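Local coordinates for DUF4785 domain-containing protein (Legionella pneumophila subsp. pneumophila, PDB 4KH9) that is of unknown function but binds calcium and is built from three domains, the second and third of the E-set (immunoglobulin-like) class, at residues P266-M271 against V285-A290. Sequence-based numbering, arbitrary orientation.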
ATOM      1  N   PRO A 266     -17.872  -3.368  -5.043  1.00 37.36           N
ATOM      2  CA  PRO A 266     -18.526  -3.069  -6.339  1.00 36.43           C
ATOM      3  C   PRO A 266     -19.950  -2.545  -6.109  1.00 38.72           C
ATOM      4  O   PRO A 266     -20.932  -3.237  -6.373  1.00 37.04           O
ATOM      5  CB  PRO A 266     -18.496  -4.426  -7.052  1.00 38.55           C
ATOM      6  CG  PRO A 266     -18.518  -5.447  -5.952  1.00 43.69           C
ATOM      7  CD  PRO A 266     -17.772  -4.832  -4.802  1.00 39.99           C
ATOM      8  N   SER A 267     -20.048  -1.310  -5.576  1.00 34.13           N
ATOM      9  CA  SER A 267     -21.296  -0.623  -5.171  1.00 32.17           C
ATOM     10  C   SER A 267     -22.211  -0.299  -6.349  1.00 36.04           C
ATOM     11  O   SER A 267     -23.386   0.001  -6.140  1.00 36.67           O
ATOM     12  CB  SER A 267     -20.957   0.662  -4.438  1.00 30.46           C
ATOM     13  OG  SER A 267     -19.949   1.398  -5.119  1.00 34.00           O
ATOM     14  N   ALA A 268     -21.670  -0.325  -7.579  1.00 32.18           N
ATOM     15  CA  ALA A 268     -22.426  -0.057  -8.805  1.00 31.04           C
ATOM     16  C   ALA A 268     -21.685  -0.618 -10.006  1.00 35.30           C
ATOM     17  O   ALA A 268     -20.451  -0.737  -9.979  1.00 36.49           O
ATOM     18  CB  ALA A 268     -22.668   1.439  -8.978  1.00 31.54           C
ATOM     19  N   SER A 269     -22.440  -1.003 -11.043  1.00 31.16           N
ATOM     20  CA  SER A 269     -21.865  -1.565 -12.253  1.00 32.13           C
ATOM     21  C   SER A 269     -22.510  -1.007 -13.506  1.00 35.41           C
ATOM     22  O   SER A 269     -23.694  -0.703 -13.501  1.00 35.63           O
ATOM     23  CB  SER A 269     -22.016  -3.086 -12.252  1.00 37.38           C
ATOM     24  OG  SER A 269     -21.269  -3.667 -11.197  1.00 44.55           O
ATOM     25  N   LEU A 270     -21.718  -0.872 -14.569  1.00 32.49           N
ATOM     26  CA  LEU A 270     -22.182  -0.477 -15.907  1.00 33.61           C
ATOM     27  C   LEU A 270     -22.644  -1.740 -16.638  1.00 41.20           C
ATOM     28  O   LEU A 270     -21.968  -2.776 -16.548  1.00 38.99           O
ATOM     29  CB  LEU A 270     -21.089   0.253 -16.699  1.00 33.20           C
ATOM     30  CG  LEU A 270     -20.451   1.490 -16.067  1.00 37.82           C
ATOM     31  CD1 LEU A 270     -19.315   1.989 -16.928  1.00 38.77           C
ATOM     32  CD2 LEU A 270     -21.476   2.602 -15.833  1.00 36.85           C
HETATM   33  N   MSE A 271     -23.775  -1.670 -17.365  1.00 42.14           N
HETATM   34  CA  MSE A 271     -24.312  -2.859 -18.041  1.00 44.44           C
HETATM   35  C   MSE A 271     -24.351  -2.748 -19.575  1.00 49.33           C
HETATM   36  O   MSE A 271     -23.892  -3.659 -20.257  1.00 51.06           O
HETATM   37  CB  MSE A 271     -25.725  -3.157 -17.530  1.00 48.13           C
HETATM   38  CG  MSE A 271     -25.773  -3.474 -16.041  1.00 57.70           C
HETATM   39 SE   MSE A 271     -27.591  -3.548 -15.368  0.75 69.85          SE
HETATM   40  CE  MSE A 271     -28.244  -5.150 -16.398  1.00 67.54           C
ATOM     41  N   VAL A 285     -25.624   5.064 -20.769  1.00 38.67           N
ATOM     42  CA  VAL A 285     -25.139   3.829 -20.141  1.00 38.93           C
ATOM     43  C   VAL A 285     -26.102   3.430 -19.043  1.00 41.05           C
ATOM     44  O   VAL A 285     -26.450   4.273 -18.211  1.00 40.59           O
ATOM     45  CB  VAL A 285     -23.688   3.943 -19.577  1.00 44.59           C
ATOM     46  CG1 VAL A 285     -23.088   2.562 -19.273  1.00 44.74           C
ATOM     47  CG2 VAL A 285     -22.773   4.699 -20.516  1.00 45.27           C
ATOM     48  N   THR A 286     -26.469   2.137 -18.982  1.00 36.21           N
ATOM     49  CA  THR A 286     -27.300   1.611 -17.897  1.00 36.30           C
ATOM     50  C   THR A 286     -26.359   1.305 -16.708  1.00 40.63           C
ATOM     51  O   THR A 286     -25.239   0.816 -16.904  1.00 40.09           O
ATOM     52  CB  THR A 286     -28.119   0.394 -18.376  1.00 46.13           C
ATOM     53  OG1 THR A 286     -29.075   0.823 -19.341  1.00 47.09           O
ATOM     54  CG2 THR A 286     -28.835  -0.325 -17.250  1.00 48.08           C
ATOM     55  N   VAL A 287     -26.806   1.621 -15.488  1.00 37.67           N
ATOM     56  CA  VAL A 287     -26.041   1.428 -14.254  1.00 36.71           C
ATOM     57  C   VAL A 287     -26.926   0.718 -13.217  1.00 41.20           C
ATOM     58  O   VAL A 287     -28.059   1.123 -13.004  1.00 40.66           O
ATOM     59  CB  VAL A 287     -25.494   2.785 -13.687  1.00 39.66           C
ATOM     60  CG1 VAL A 287     -24.532   2.573 -12.524  1.00 37.88           C
ATOM     61  CG2 VAL A 287     -24.848   3.655 -14.761  1.00 40.32           C
ATOM     62  N   ASP A 288     -26.400  -0.321 -12.578  1.00 39.95           N
ATOM     63  CA  ASP A 288     -27.052  -1.033 -11.483  1.00 40.73           C
ATOM     64  C   ASP A 288     -26.366  -0.561 -10.177  1.00 40.84           C
ATOM     65  O   ASP A 288     -25.159  -0.680 -10.061  1.00 40.21           O
ATOM     66  CB  ASP A 288     -26.984  -2.565 -11.682  1.00 43.82           C
ATOM     67  CG  ASP A 288     -27.782  -3.365 -10.656  1.00 61.65           C
ATOM     68  OD1 ASP A 288     -28.827  -2.856 -10.179  1.00 64.16           O
ATOM     69  OD2 ASP A 288     -27.390  -4.516 -10.368  1.00 71.08           O
ATOM     70  N   VAL A 289     -27.107   0.080  -9.282  1.00 36.25           N
ATOM     71  CA  VAL A 289     -26.570   0.661  -8.039  1.00 35.41           C
ATOM     72  C   VAL A 289     -27.096  -0.142  -6.845  1.00 41.50           C
ATOM     73  O   VAL A 289     -28.301  -0.388  -6.765  1.00 41.71           O
ATOM     74  CB  VAL A 289     -26.946   2.181  -7.921  1.00 37.42           C
ATOM     75  CG1 VAL A 289     -26.466   2.780  -6.611  1.00 36.08           C
ATOM     76  CG2 VAL A 289     -26.423   2.993  -9.102  1.00 36.71           C
ATOM     77  N   ALA A 290     -26.195  -0.513  -5.911  1.00 38.94           N
ATOM     78  CA  ALA A 290     -26.522  -1.268  -4.699  1.00 38.14           C
ATOM     79  C   ALA A 290     -26.626  -0.349  -3.487  1.00 42.92           C
ATOM     80  O   ALA A 290     -27.411  -0.635  -2.579  1.00 43.28           O
ATOM     81  CB  ALA A 290     -25.457  -2.337  -4.452  1.00 37.96           C
TER
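Leu270 runs alongside Val287, both side chains directed into the core, on the inner face of an antiparallel hairpin in the C-terminal E-set domain. Leu270 pushes its CD2 methyl into the notch between two valines of the partner strand, 3.7 Å from CG2 of Val287 and 3.8 Å from CG1 of Val285. Further along this face the small methyl of Ala268 fits against CG1 of Val287 and CG2 of Val289, the latter 4.1 Å from the alanine CB. Tyr295 and Leu297 of strand 293-302 and Tyr361 of strand 358-368 cover this row from the facing sheet, as in a beta sandwich.

On the other face the selenomethionine Met271 reaches over the neighbouring strand, its extended chi2 (170°) carrying SE out from the backbone. The SE settles between CG2 of Thr286 and CB of Asp288, 3.9 Å from each atom. Ser269 sits beside Asp288 there, and its OG hydrogen-bonds the backbone O of Gln7.

Between the two faces, Ser269 and Asp288 form a hydrogen-bonded pair through reciprocal N-H to O bonds. Met271 N bonds to Thr286 O at 2.9 Å from above the carbonyl plane. Where the strands give way to loop, Ala290 N closes the ladder on Ser267 O in a nearly straight bond (171° at the hydrogen), while Ser267 OG bonds to Asp353. CA of Ala268 also approaches Asp288 O, at 3.1 Å, a CH-O contact beside the N-H hydrogen bond from Ser269.

Backbone bonds thus fix the pairing, while aliphatic contacts on one face seal the hairpin into the domain core and partly exposed Met271, Thr286 and Asp288 give the other a mixed, more polar character.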